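Long-range contacts in glucose-6-phosphate 1-dehydrogenase (PDB 4LGV), which probably catalyses the NADP-dependent oxidation of glucose 6-phosphate to 6-phosphogluconolactone, the entry step of the pentose phosphate pathway: residues P380-R385 / S404-L409; H345-V350 / V375-P380; F241-G246 / K311-E316; C295-Y300 / T317-R322. All coordinates share one frame; numbering follows the deposited sequence.

Contacts 1, 2 and 4 belong to the large mixed sheet of the C-terminal part of the enzyme. Contacts 1 and 2 are neighbours, with centres about 8 Å apart. They share P380, and the backbones of V375 and R377 bond to R385 and G383. Contact 4 lies farther across the same sheet, its centre about 18 Å from that of contact 2. Contact 3 lies about 13 Å from contact 4, centre to centre, and 311-316 runs on into 317-322. R297 of contact 4 forms a salt bridge with E316 of contact 3. Contacts 1 and 3 have nearest atoms about 17 Å apart. From contact 2, D379 reaches K197, in a sequence linked to substrate binding in relatives.

Contact 1: P380-R385 / S404-L409; sequences PDPGMR and SFAVDL
D381 N donates to D408 OD1 at 3.0 Å. The N-H comes from above the carboxylate plane, 57° out of it. CG of D408 stands anti to the backbone N (chi1 -179°), which brings the carboxylate across to D381. The same OD1 also accepts from G410 N, so two backbone amides grip it. F405 N donates weakly to P382 O at 3.3 Å. Water 1 links D381 OD1, P382 O and S404 OG. These bonds lie at the open end of a beta hairpin, where strands 383-392 and 395-404 are antiparallel neighbours. G383 and S404 form a non-hydrogen-bonded pair, CA atoms 4.0 Å apart. After S404 the chain leaves the sheet and curves round P382. The apolar contacts centre on P382. P382 CB lies over one face of the F405 ring, 4.3 Å above its plane and offset toward the rim. P382 CG meets A406 CB at 4.3 Å. Two carbonyl oxygens touch carbon atoms. V407 O meets P382 CD at 3.4 Å. G383 O lies oblique to F405 CE2, at 3.2 Å. L206 of helix 200-209 packs on F405 and M384, and the backbone of A406 bonds to a second subunit.

Contact 2: H345-V350 / V375-P380; sequences HKVTEV and VLRIDP
T348 O is gripped by two backbone amides of 375-380. I378 N donates to it at 2.8 Å. D379 N adds a weak bond at 3.4 Å. T348 N in turn donates to D379 O at 2.7 Å. Farther along, V350 and L376 exchange two backbone bonds, and the one from L376 N to V350 O is nearly straight (178°). On the face of T348 and V350, T348 CG2 meets I378 CB at 3.8 Å, and V350 CG2 meets I378 CG1 at 4.1 Å. With T348 OG1 at chi1 -61°, CG2 stands anti to the backbone N, on the side of I378. On the face of E349 and R377, E349 OE2 lies against V375 CG1 at 3.4 Å. That carboxylate is held by W481 N and R351, while R377 NE bonds to D381 O. P380 follows a cis peptide bond, and its CD touches K346 O at 3.2 Å. D379 OD2 pairs with K197, the last residue of an RVDHFLGK sequence that lines the substrate pocket in related enzymes. K346 NZ bonds to G410 O. Two residues, I378 and D379, stand opposite the single T348, a classic beta bulge in the antiparallel pairing of strands 347-354 and 373-379.

Contact 3: F241-G246 / K311-E316; sequences FYDAVG and KDSTTE
The short helix 239-243 meets an ST turn in the loop before strand 318-323, and D243 joins the two. S313 OG donates to D243 OD1 at 2.5 Å, on the syn lone pair of that oxygen. Y303 OH bonds to the same OD1. D243 OD2 accepts a weak bond from A310 N. T315 OG1 donates to the backbone O of D243 at 2.6 Å. D243 is thus held by both its side chain and its carbonyl.

The ST turn itself is closed by T315 N, which donates to S313 OG at 3.0 Å with an angle of 162°. S313 OG therefore accepts from its own loop while donating to D243. Its position anti to the backbone N (chi1 177°) points it at the carboxylate. Q299 NE2 adds bonds to the carbonyls of S313 and T315.

Next to the turn, T315 CG2 rests on G246 CA at 3.6 Å. G246 has a positive phi of 88°, a conformation that suits glycine. Y242 O accepts from both V245 N and G246 N. The Y242 ring meets E316 O obliquely, with OH at 3.5 Å from it. Water 2 bridges the segments, donating to V245 O at 2.6 Å and to E316 OE2 at 2.5 Å. E316 OE2 also accepts from V248 N in the first turn of helix 246-264, whose N-terminal end would probably favour the charged carboxylate. E316 OE1 forms a salt bridge with R297.

Contact 4: C295-Y300 / T317-R322; sequences CVRGQY and TYVALR
Strands 295-300 and 318-322 run antiparallel, with axes 4.6 Å apart at their closest and N-to-C directions at 164°. V296 and A320 form a hydrogen-bonded pair. V296 N donates to A320 O at 2.7 Å, and A320 N returns a bond to V296 O at 2.9 Å. R297 and V319, the next pair, are non-hydrogen-bonded; G298 and Y318 follow as a hydrogen-bonded pair. G298 N donates to Y318 O at 2.9 Å. G298 O takes T317 N at 2.8 Å and a weak bond from Y318 N. G298 stands opposite two residues, T317 and Y318, which makes a classic beta bulge where strand 318-323 begins.

T317 OG1 accepts from Y300 N at 3.1 Å. With chi1 at 60°, this hydroxyl lies between the backbone N and the carbonyl carbon, turned to the partner strand. Y457 OH bonds to it as well. The T317 and Y300 side chains cross at about a right angle, and T317 CG2 lies 3.8 Å from Y300 CD2. On the face of C295, R297 and V319, C295 SG packs on V319 CG1 at 3.7 Å. Helix 246-264 touches V319 on this side. On the other face Y318 has its ring edge toward V296 O and G298 N, while helix 466-470 packs on V296, Y318 and A320.

The side chains that meet here are mostly apolar. Polar ends turn to other partners: R297 to S452, Y300 to I235. The polar links across the pair are backbone bonds plus one more, with apolar packing beside them. In that one the hydroxyl of T317, a bulge residue, takes the amide of Y300, where a side chain stands in for a backbone carbonyl.

Contact 1: P380-R385 / S404-L409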
loop_
_atom_site.group_PDB
_atom_site.type_symbol
_atom_site.label_atom_id
_atom_site.label_comp_id
_atom_site.label_asym_id
_atom_site.label_seq_id
_atom_site.Cartn_x
_atom_site.Cartn_y
_atom_site.Cartn_z
ATOM N N PRO A 380 -8.076 -33.150 0.806
ATOM C CA PRO A 380 -8.112 -33.536 2.188
ATOM C C PRO A 380 -6.984 -32.907 2.924
ATOM O O PRO A 380 -6.150 -32.232 2.326
ATOM C CB PRO A 380 -7.902 -35.074 2.148
ATOM C CG PRO A 380 -7.093 -35.342 0.901
ATOM C CD PRO A 380 -7.407 -34.168 -0.045
ATOM N N ASP A 381 -6.951 -33.137 4.238
ATOM C CA ASP A 381 -5.793 -32.801 5.054
ATOM C C ASP A 381 -5.412 -31.345 4.831
ATOM O O ASP A 381 -4.340 -31.020 4.306
ATOM C CB ASP A 381 -4.641 -33.745 4.730
ATOM C CG ASP A 381 -3.485 -33.582 5.654
ATOM O OD1 ASP A 381 -3.616 -32.873 6.684
ATOM O OD2 ASP A 381 -2.413 -34.153 5.346
ATOM N N PRO A 382 -6.306 -30.452 5.231
ATOM C CA PRO A 382 -6.159 -29.038 4.901
ATOM C C PRO A 382 -4.828 -28.443 5.365
ATOM O O PRO A 382 -4.285 -28.801 6.413
ATOM C CB PRO A 382 -7.350 -28.382 5.597
ATOM C CG PRO A 382 -8.288 -29.487 5.948
ATOM C CD PRO A 382 -7.471 -30.722 6.074
ATOM N N GLY A 383 -4.329 -27.512 4.576
ATOM C CA GLY A 383 -3.086 -26.848 4.916
ATOM C C GLY A 383 -2.785 -25.674 4.011
ATOM O O GLY A 383 -3.540 -25.343 3.106
ATOM N N MET A 384 -1.672 -25.038 4.283
ATOM C CA MET A 384 -1.227 -23.945 3.480
ATOM C C MET A 384 0.210 -24.147 3.098
ATOM O O MET A 384 1.031 -24.539 3.891
ATOM C CB MET A 384 -1.386 -22.631 4.218
ATOM C CG MET A 384 -0.872 -21.492 3.361
ATOM S SD MET A 384 -0.750 -19.952 4.202
ATOM C CE MET A 384 0.303 -20.383 5.577
ATOM N N ARG A 385 0.505 -23.839 1.851
ATOM C CA ARG A 385 1.884 -23.815 1.385
ATOM C C ARG A 385 2.210 -22.447 0.840
ATOM O O ARG A 385 1.505 -21.926 -0.012
ATOM C CB ARG A 385 2.120 -24.898 0.327
ATOM C CG ARG A 385 3.330 -24.649 -0.586
ATOM C CD ARG A 385 3.560 -25.799 -1.583
ATOM N NE ARG A 385 4.187 -26.917 -0.901
ATOM C CZ ARG A 385 4.527 -28.071 -1.453
ATOM N NH1 ARG A 385 4.283 -28.320 -2.732
ATOM N NH2 ARG A 385 5.093 -29.009 -0.690
ATOM N N SER A 404 -0.100 -27.107 8.346
ATOM C CA SER A 404 -1.426 -27.618 8.451
ATOM C C SER A 404 -2.318 -26.603 9.177
ATOM O O SER A 404 -1.864 -25.779 9.958
ATOM C CB SER A 404 -1.405 -28.930 9.239
ATOM O OG SER A 404 -0.823 -29.924 8.394
ATOM N N PHE A 405 -3.604 -26.682 8.885
ATOM C CA PHE A 405 -4.627 -25.982 9.656
ATOM C C PHE A 405 -5.897 -26.805 9.575
ATOM O O PHE A 405 -6.038 -27.644 8.722
ATOM C CB PHE A 405 -4.859 -24.525 9.178
ATOM C CG PHE A 405 -5.497 -24.402 7.828
ATOM C CD1 PHE A 405 -6.854 -24.367 7.689
ATOM C CD2 PHE A 405 -4.734 -24.192 6.726
ATOM C CE1 PHE A 405 -7.443 -24.190 6.450
ATOM C CE2 PHE A 405 -5.312 -24.047 5.471
ATOM C CZ PHE A 405 -6.678 -24.060 5.343
ATOM N N ALA A 406 -6.821 -26.536 10.469
ATOM C CA ALA A 406 -8.080 -27.267 10.591
ATOM C C ALA A 406 -7.809 -28.768 10.789
ATOM O O ALA A 406 -6.812 -29.133 11.446
ATOM C CB ALA A 406 -9.011 -26.976 9.402
ATOM N N VAL A 407 -8.695 -29.625 10.274
ATOM C CA VAL A 407 -8.606 -31.089 10.478
ATOM C C VAL A 407 -9.056 -31.801 9.202
ATOM O O VAL A 407 -9.835 -31.252 8.398
ATOM C CB VAL A 407 -9.488 -31.602 11.674
ATOM C CG1 VAL A 407 -9.019 -31.005 13.004
ATOM C CG2 VAL A 407 -10.985 -31.292 11.442
ATOM N N ASP A 408 -8.593 -33.037 9.044
ATOM C CA ASP A 408 -8.854 -33.796 7.867
ATOM C C ASP A 408 -10.322 -34.308 7.851
ATOM O O ASP A 408 -10.766 -35.037 8.757
ATOM C CB ASP A 408 -7.886 -34.963 7.749
ATOM C CG ASP A 408 -8.129 -35.775 6.477
ATOM O OD1 ASP A 408 -8.643 -35.236 5.475
ATOM O OD2 ASP A 408 -7.796 -36.954 6.478
ATOM N N LEU A 409 -11.042 -33.879 6.821
ATOM C CA LEU A 409 -12.430 -34.270 6.560
ATOM C C LEU A 409 -12.522 -34.985 5.194
ATOM O O LEU A 409 -13.531 -34.878 4.503
ATOM C CB LEU A 409 -13.371 -33.009 6.582
ATOM C CG LEU A 409 -13.441 -32.242 7.918
ATOM C CD1 LEU A 409 -14.200 -30.894 7.796
ATOM C CD2 LEU A 409 -14.039 -33.100 9.059
HETATM O O HOH W 1 -1.970 -30.615 6.243
#

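Contact 2: H345-V350 / V375-P380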
loop_
_atom_site.group_PDB
_atom_site.type_symbol
_atom_site.label_atom_id
_atom_site.label_comp_id
_atom_site.label_asym_id
_atom_site.label_seq_id
_atom_site.Cartn_x
_atom_site.Cartn_y
_atom_site.Cartn_z
ATOM N N HIS A 345 -5.775 -37.460 -8.872
ATOM C CA HIS A 345 -5.711 -37.432 -7.414
ATOM C C HIS A 345 -6.994 -36.916 -6.789
ATOM O O HIS A 345 -7.832 -36.333 -7.465
ATOM C CB HIS A 345 -4.574 -36.533 -6.958
ATOM C CG HIS A 345 -3.252 -36.866 -7.574
ATOM N ND1 HIS A 345 -2.533 -37.997 -7.241
ATOM C CD2 HIS A 345 -2.509 -36.201 -8.492
ATOM C CE1 HIS A 345 -1.407 -38.017 -7.934
ATOM N NE2 HIS A 345 -1.365 -36.936 -8.695
ATOM N N LYS A 346 -7.123 -37.133 -5.478
ATOM C CA LYS A 346 -8.190 -36.526 -4.701
ATOM C C LYS A 346 -7.661 -35.293 -3.969
ATOM O O LYS A 346 -6.943 -35.426 -2.988
ATOM C CB LYS A 346 -8.767 -37.525 -3.701
ATOM C CG LYS A 346 -9.946 -36.986 -2.927
ATOM C CD LYS A 346 -10.314 -37.918 -1.793
ATOM C CE LYS A 346 -11.361 -37.304 -0.889
ATOM N NZ LYS A 346 -12.002 -38.341 -0.040
ATOM N N VAL A 347 -7.995 -34.100 -4.461
ATOM C CA VAL A 347 -7.483 -32.855 -3.845
ATOM C C VAL A 347 -8.297 -31.687 -4.296
ATOM O O VAL A 347 -8.717 -31.620 -5.448
ATOM C CB VAL A 347 -5.983 -32.636 -4.182
ATOM C CG1 VAL A 347 -5.763 -32.545 -5.692
ATOM C CG2 VAL A 347 -5.429 -31.443 -3.480
ATOM N N THR A 348 -8.535 -30.777 -3.360
ATOM C CA THR A 348 -9.165 -29.487 -3.642
ATOM C C THR A 348 -8.227 -28.416 -3.178
ATOM O O THR A 348 -7.822 -28.392 -2.001
ATOM C CB THR A 348 -10.508 -29.330 -2.924
ATOM O OG1 THR A 348 -11.384 -30.367 -3.386
ATOM C CG2 THR A 348 -11.143 -28.010 -3.237
ATOM N N GLU A 349 -7.882 -27.527 -4.092
ATOM C CA GLU A 349 -6.829 -26.545 -3.873
ATOM C C GLU A 349 -7.248 -25.173 -4.406
ATOM O O GLU A 349 -7.946 -25.061 -5.401
ATOM C CB GLU A 349 -5.577 -27.030 -4.651
ATOM C CG GLU A 349 -4.485 -26.020 -4.876
ATOM C CD GLU A 349 -3.337 -26.541 -5.706
ATOM O OE1 GLU A 349 -3.271 -26.228 -6.941
ATOM O OE2 GLU A 349 -2.484 -27.226 -5.126
ATOM N N VAL A 350 -6.846 -24.142 -3.683
ATOM C CA VAL A 350 -6.972 -22.772 -4.136
ATOM C C VAL A 350 -5.532 -22.259 -4.229
ATOM O O VAL A 350 -4.827 -22.196 -3.232
ATOM C CB VAL A 350 -7.766 -21.909 -3.167
ATOM C CG1 VAL A 350 -7.880 -20.455 -3.680
ATOM C CG2 VAL A 350 -9.160 -22.463 -2.970
ATOM N N VAL A 375 -0.694 -21.365 -1.561
ATOM C CA VAL A 375 -1.526 -22.516 -1.876
ATOM C C VAL A 375 -2.318 -22.969 -0.659
ATOM O O VAL A 375 -1.757 -23.255 0.376
ATOM C CB VAL A 375 -0.680 -23.671 -2.372
ATOM C CG1 VAL A 375 -1.567 -24.767 -2.912
ATOM C CG2 VAL A 375 0.268 -23.224 -3.478
ATOM N N LEU A 376 -3.627 -23.042 -0.806
ATOM C CA LEU A 376 -4.508 -23.541 0.225
ATOM C C LEU A 376 -5.085 -24.894 -0.196
ATOM O O LEU A 376 -5.861 -24.939 -1.137
ATOM C CB LEU A 376 -5.662 -22.544 0.439
ATOM C CG LEU A 376 -5.266 -21.093 0.729
ATOM C CD1 LEU A 376 -6.469 -20.206 0.773
ATOM C CD2 LEU A 376 -4.533 -20.972 2.040
ATOM N N ARG A 377 -4.696 -25.981 0.466
ATOM C CA ARG A 377 -5.352 -27.245 0.280
ATOM C C ARG A 377 -6.593 -27.278 1.191
ATOM O O ARG A 377 -6.478 -27.174 2.400
ATOM C CB ARG A 377 -4.417 -28.434 0.601
ATOM C CG ARG A 377 -5.064 -29.766 0.228
ATOM C CD ARG A 377 -4.130 -30.982 0.267
ATOM N NE ARG A 377 -3.499 -31.105 1.556
ATOM C CZ ARG A 377 -2.199 -30.999 1.776
ATOM N NH1 ARG A 377 -1.352 -30.850 0.756
ATOM N NH2 ARG A 377 -1.740 -31.065 3.015
ATOM N N ILE A 378 -7.759 -27.334 0.575
ATOM C CA ILE A 378 -9.047 -27.292 1.266
ATOM C C ILE A 378 -9.372 -28.696 1.743
ATOM O O ILE A 378 -9.935 -28.868 2.804
ATOM C CB ILE A 378 -10.173 -26.834 0.297
ATOM C CG1 ILE A 378 -9.867 -25.456 -0.290
ATOM C CG2 ILE A 378 -11.533 -26.805 0.965
ATOM C CD1 ILE A 378 -9.512 -24.408 0.724
ATOM N N ASP A 379 -9.013 -29.697 0.940
ATOM C CA ASP A 379 -9.362 -31.095 1.200
ATOM C C ASP A 379 -8.495 -31.988 0.301
ATOM O O ASP A 379 -8.134 -31.589 -0.812
ATOM C CB ASP A 379 -10.847 -31.332 0.876
ATOM C CG ASP A 379 -11.317 -32.735 1.198
ATOM O OD1 ASP A 379 -11.342 -33.097 2.403
ATOM O OD2 ASP A 379 -11.648 -33.491 0.244
ATOM N N PRO A 380 -8.076 -33.150 0.806
ATOM C CA PRO A 380 -8.112 -33.536 2.188
ATOM C C PRO A 380 -6.984 -32.907 2.924
ATOM O O PRO A 380 -6.150 -32.232 2.326
ATOM C CB PRO A 380 -7.902 -35.074 2.148
ATOM C CG PRO A 380 -7.093 -35.342 0.901
ATOM C CD PRO A 380 -7.407 -34.168 -0.045
#

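Contact 3: F241-G246 / K311-E316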
loop_
_atom_site.group_PDB
_atom_site.type_symbol
_atom_site.label_atom_id
_atom_site.label_comp_id
_atom_site.label_asym_id
_atom_site.label_seq_id
_atom_site.Cartn_x
_atom_site.Cartn_y
_atom_site.Cartn_z
ATOM N N PHE A 241 -28.788 -40.546 -11.439
ATOM C CA PHE A 241 -28.871 -39.254 -10.723
ATOM C C PHE A 241 -27.801 -38.281 -11.192
ATOM O O PHE A 241 -28.123 -37.162 -11.600
ATOM C CB PHE A 241 -28.832 -39.458 -9.201
ATOM C CG PHE A 241 -30.029 -40.223 -8.679
ATOM C CD1 PHE A 241 -31.246 -39.577 -8.463
ATOM C CD2 PHE A 241 -29.965 -41.619 -8.466
ATOM C CE1 PHE A 241 -32.363 -40.292 -8.014
ATOM C CE2 PHE A 241 -31.075 -42.335 -8.006
ATOM C CZ PHE A 241 -32.275 -41.669 -7.783
ATOM N N TYR A 242 -26.557 -38.740 -11.248
ATOM C CA TYR A 242 -25.474 -37.887 -11.742
ATOM C C TYR A 242 -25.710 -37.400 -13.181
ATOM O O TYR A 242 -25.486 -36.215 -13.494
ATOM C CB TYR A 242 -24.121 -38.571 -11.645
ATOM C CG TYR A 242 -22.999 -37.601 -11.860
ATOM C CD1 TYR A 242 -22.513 -37.351 -13.132
ATOM C CD2 TYR A 242 -22.463 -36.872 -10.799
ATOM C CE1 TYR A 242 -21.503 -36.418 -13.352
ATOM C CE2 TYR A 242 -21.454 -35.926 -11.001
ATOM C CZ TYR A 242 -20.970 -35.702 -12.272
ATOM O OH TYR A 242 -19.953 -34.821 -12.508
ATOM N N ASP A 243 -26.226 -38.281 -14.040
ATOM C CA ASP A 243 -26.414 -37.941 -15.467
ATOM C C ASP A 243 -27.395 -36.794 -15.698
ATOM O O ASP A 243 -27.373 -36.168 -16.765
ATOM C CB ASP A 243 -26.884 -39.151 -16.264
ATOM C CG ASP A 243 -26.607 -39.024 -17.757
ATOM O OD1 ASP A 243 -25.549 -38.442 -18.132
ATOM O OD2 ASP A 243 -27.410 -39.567 -18.554
ATOM N N ALA A 244 -28.275 -36.561 -14.726
ATOM C CA ALA A 244 -29.217 -35.432 -14.774
ATOM C C ALA A 244 -28.650 -34.151 -14.095
ATOM O O ALA A 244 -29.287 -33.114 -14.125
ATOM C CB ALA A 244 -30.517 -35.835 -14.080
ATOM N N VAL A 245 -27.488 -34.260 -13.455
ATOM C CA VAL A 245 -26.924 -33.171 -12.658
ATOM C C VAL A 245 -25.692 -32.584 -13.346
ATOM O O VAL A 245 -25.739 -31.444 -13.839
ATOM C CB VAL A 245 -26.586 -33.703 -11.266
ATOM C CG1 VAL A 245 -25.853 -32.657 -10.461
ATOM C CG2 VAL A 245 -27.866 -34.141 -10.537
ATOM N N GLY A 246 -24.600 -33.354 -13.407
ATOM C CA GLY A 246 -23.388 -32.895 -14.067
ATOM C C GLY A 246 -22.491 -32.126 -13.096
ATOM O O GLY A 246 -22.949 -31.624 -12.080
ATOM N N LYS A 311 -26.609 -43.740 -23.303
ATOM C CA LYS A 311 -25.499 -44.143 -24.179
ATOM C C LYS A 311 -24.975 -42.939 -24.975
ATOM O O LYS A 311 -23.796 -42.871 -25.309
ATOM C CB LYS A 311 -25.903 -45.305 -25.115
ATOM N N ASP A 312 -25.860 -41.980 -25.236
ATOM C CA ASP A 312 -25.509 -40.743 -25.942
ATOM C C ASP A 312 -25.442 -39.490 -25.009
ATOM O O ASP A 312 -25.584 -38.372 -25.469
ATOM C CB ASP A 312 -26.537 -40.522 -27.057
ATOM C CG ASP A 312 -27.963 -40.403 -26.524
ATOM O OD1 ASP A 312 -28.170 -40.681 -25.313
ATOM O OD2 ASP A 312 -28.859 -40.037 -27.316
ATOM N N SER A 313 -25.257 -39.684 -23.705
ATOM C CA SER A 313 -25.221 -38.556 -22.747
ATOM C C SER A 313 -24.232 -37.465 -23.143
ATOM O O SER A 313 -23.108 -37.754 -23.531
ATOM C CB SER A 313 -24.820 -39.044 -21.353
ATOM O OG SER A 313 -24.725 -37.958 -20.449
ATOM N N THR A 314 -24.636 -36.211 -23.019
ATOM C CA THR A 314 -23.691 -35.098 -23.154
ATOM C C THR A 314 -23.452 -34.428 -21.796
ATOM O O THR A 314 -23.005 -33.288 -21.750
ATOM C CB THR A 314 -24.164 -34.052 -24.179
ATOM O OG1 THR A 314 -25.481 -33.621 -23.824
ATOM C CG2 THR A 314 -24.165 -34.658 -25.601
ATOM N N THR A 315 -23.744 -35.138 -20.705
ATOM C CA THR A 315 -23.503 -34.632 -19.339
ATOM C C THR A 315 -22.003 -34.610 -19.039
ATOM O O THR A 315 -21.272 -35.558 -19.372
ATOM C CB THR A 315 -24.224 -35.492 -18.295
ATOM O OG1 THR A 315 -25.629 -35.462 -18.561
ATOM C CG2 THR A 315 -23.975 -34.980 -16.907
ATOM N N GLU A 316 -21.547 -33.521 -18.420
ATOM C CA GLU A 316 -20.103 -33.335 -18.156
ATOM C C GLU A 316 -19.760 -33.948 -16.820
ATOM O O GLU A 316 -20.501 -33.838 -15.858
ATOM C CB GLU A 316 -19.718 -31.850 -18.222
ATOM C CG GLU A 316 -20.048 -30.954 -16.983
ATOM C CD GLU A 316 -21.519 -30.584 -16.827
ATOM O OE1 GLU A 316 -22.358 -31.034 -17.644
ATOM O OE2 GLU A 316 -21.847 -29.855 -15.858
HETATM O O HOH W 2 -24.011 -29.600 -14.573
#

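Contact 4: C295-Y300 / T317-R322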
loop_
_atom_site.group_PDB
_atom_site.type_symbol
_atom_site.label_atom_id
_atom_site.label_comp_id
_atom_site.label_asym_id
_atom_site.label_seq_id
_atom_site.Cartn_x
_atom_site.Cartn_y
_atom_site.Cartn_z
ATOM N N CYS A 295 -15.612 -21.681 -21.091
ATOM C CA CYS A 295 -15.973 -22.823 -20.300
ATOM C C CYS A 295 -15.765 -24.108 -21.119
ATOM O O CYS A 295 -16.277 -24.240 -22.225
ATOM C CB CYS A 295 -17.413 -22.715 -19.825
ATOM S SG CYS A 295 -17.946 -24.129 -18.809
ATOM N N VAL A 296 -15.021 -25.051 -20.550
ATOM C CA VAL A 296 -14.672 -26.291 -21.211
ATOM C C VAL A 296 -15.304 -27.452 -20.460
ATOM O O VAL A 296 -15.102 -27.624 -19.243
ATOM C CB VAL A 296 -13.142 -26.450 -21.257
ATOM C CG1 VAL A 296 -12.740 -27.849 -21.679
ATOM C CG2 VAL A 296 -12.541 -25.420 -22.211
ATOM N N ARG A 297 -16.038 -28.281 -21.190
ATOM C CA ARG A 297 -16.769 -29.389 -20.587
ATOM C C ARG A 297 -16.177 -30.709 -21.029
ATOM O O ARG A 297 -15.902 -30.916 -22.215
ATOM C CB ARG A 297 -18.230 -29.330 -20.963
ATOM C CG ARG A 297 -18.916 -28.141 -20.364
ATOM C CD ARG A 297 -20.282 -27.927 -20.949
ATOM N NE ARG A 297 -21.218 -28.917 -20.455
ATOM C CZ ARG A 297 -21.756 -29.919 -21.165
ATOM N NH1 ARG A 297 -21.463 -30.128 -22.452
ATOM N NH2 ARG A 297 -22.615 -30.731 -20.559
ATOM N N GLY A 298 -15.971 -31.598 -20.065
ATOM C CA GLY A 298 -15.365 -32.884 -20.324
ATOM C C GLY A 298 -16.218 -34.041 -19.841
ATOM O O GLY A 298 -17.066 -33.879 -18.966
ATOM N N GLN A 299 -15.945 -35.219 -20.411
ATOM C CA GLN A 299 -16.614 -36.450 -20.037
ATOM C C GLN A 299 -15.627 -37.583 -20.148
ATOM O O GLN A 299 -15.018 -37.793 -21.203
ATOM C CB GLN A 299 -17.774 -36.720 -20.967
ATOM C CG GLN A 299 -18.753 -37.745 -20.461
ATOM C CD GLN A 299 -19.717 -38.147 -21.558
ATOM O OE1 GLN A 299 -19.379 -38.994 -22.396
ATOM N NE2 GLN A 299 -20.912 -37.540 -21.573
ATOM N N TYR A 300 -15.435 -38.295 -19.050
ATOM C CA TYR A 300 -14.427 -39.317 -19.059
ATOM C C TYR A 300 -14.875 -40.549 -19.907
ATOM O O TYR A 300 -16.054 -40.904 -19.938
ATOM C CB TYR A 300 -14.014 -39.681 -17.633
ATOM C CG TYR A 300 -14.989 -40.488 -16.796
ATOM C CD1 TYR A 300 -15.082 -41.881 -16.929
ATOM C CD2 TYR A 300 -15.705 -39.880 -15.765
ATOM C CE1 TYR A 300 -15.922 -42.628 -16.094
ATOM C CE2 TYR A 300 -16.545 -40.604 -14.930
ATOM C CZ TYR A 300 -16.664 -41.980 -15.096
ATOM O OH TYR A 300 -17.508 -42.645 -14.253
ATOM N N THR A 317 -18.637 -34.649 -16.778
ATOM C CA THR A 317 -18.052 -35.095 -15.531
ATOM C C THR A 317 -16.887 -34.196 -15.148
ATOM O O THR A 317 -16.251 -34.444 -14.132
ATOM C CB THR A 317 -17.503 -36.528 -15.655
ATOM O OG1 THR A 317 -16.487 -36.557 -16.670
ATOM C CG2 THR A 317 -18.601 -37.504 -15.991
ATOM N N TYR A 318 -16.567 -33.215 -15.992
ATOM C CA TYR A 318 -15.426 -32.298 -15.792
ATOM C C TYR A 318 -15.789 -30.938 -16.331
ATOM O O TYR A 318 -16.482 -30.855 -17.341
ATOM C CB TYR A 318 -14.191 -32.773 -16.550
ATOM C CG TYR A 318 -13.000 -31.818 -16.568
ATOM C CD1 TYR A 318 -12.979 -30.711 -17.418
ATOM C CD2 TYR A 318 -11.890 -32.043 -15.771
ATOM C CE1 TYR A 318 -11.902 -29.844 -17.452
ATOM C CE2 TYR A 318 -10.803 -31.169 -15.787
ATOM C CZ TYR A 318 -10.815 -30.062 -16.622
ATOM O OH TYR A 318 -9.751 -29.194 -16.694
ATOM N N VAL A 319 -15.355 -29.874 -15.634
ATOM C CA VAL A 319 -15.492 -28.500 -16.139
ATOM C C VAL A 319 -14.284 -27.677 -15.820
ATOM O O VAL A 319 -13.774 -27.748 -14.726
ATOM C CB VAL A 319 -16.549 -27.646 -15.425
ATOM C CG1 VAL A 319 -17.429 -26.920 -16.444
ATOM C CG2 VAL A 319 -17.375 -28.477 -14.488
ATOM N N ALA A 320 -13.915 -26.812 -16.739
ATOM C CA ALA A 320 -12.933 -25.807 -16.481
ATOM C C ALA A 320 -13.497 -24.494 -16.984
ATOM O O ALA A 320 -14.125 -24.465 -18.039
ATOM C CB ALA A 320 -11.649 -26.121 -17.177
ATOM N N LEU A 321 -13.318 -23.424 -16.205
ATOM C CA LEU A 321 -13.958 -22.155 -16.518
ATOM C C LEU A 321 -13.163 -20.951 -16.017
ATOM O O LEU A 321 -12.254 -21.075 -15.207
ATOM C CB LEU A 321 -15.365 -22.124 -15.962
ATOM C CG LEU A 321 -15.519 -22.163 -14.440
ATOM C CD1 LEU A 321 -15.378 -20.774 -13.771
ATOM C CD2 LEU A 321 -16.858 -22.770 -14.065
ATOM N N ARG A 322 -13.508 -19.791 -16.545
ATOM C CA ARG A 322 -12.904 -18.552 -16.146
ATOM C C ARG A 322 -13.980 -17.649 -15.585
ATOM O O ARG A 322 -15.010 -17.493 -16.193
ATOM C CB ARG A 322 -12.221 -17.853 -17.339
ATOM C CG ARG A 322 -11.575 -16.503 -17.001
ATOM C CD ARG A 322 -10.881 -15.932 -18.246
ATOM N NE ARG A 322 -10.162 -14.691 -17.964
ATOM C CZ ARG A 322 -9.131 -14.201 -18.679
ATOM N NH1 ARG A 322 -8.646 -14.831 -19.749
ATOM N NH2 ARG A 322 -8.573 -13.048 -18.324
#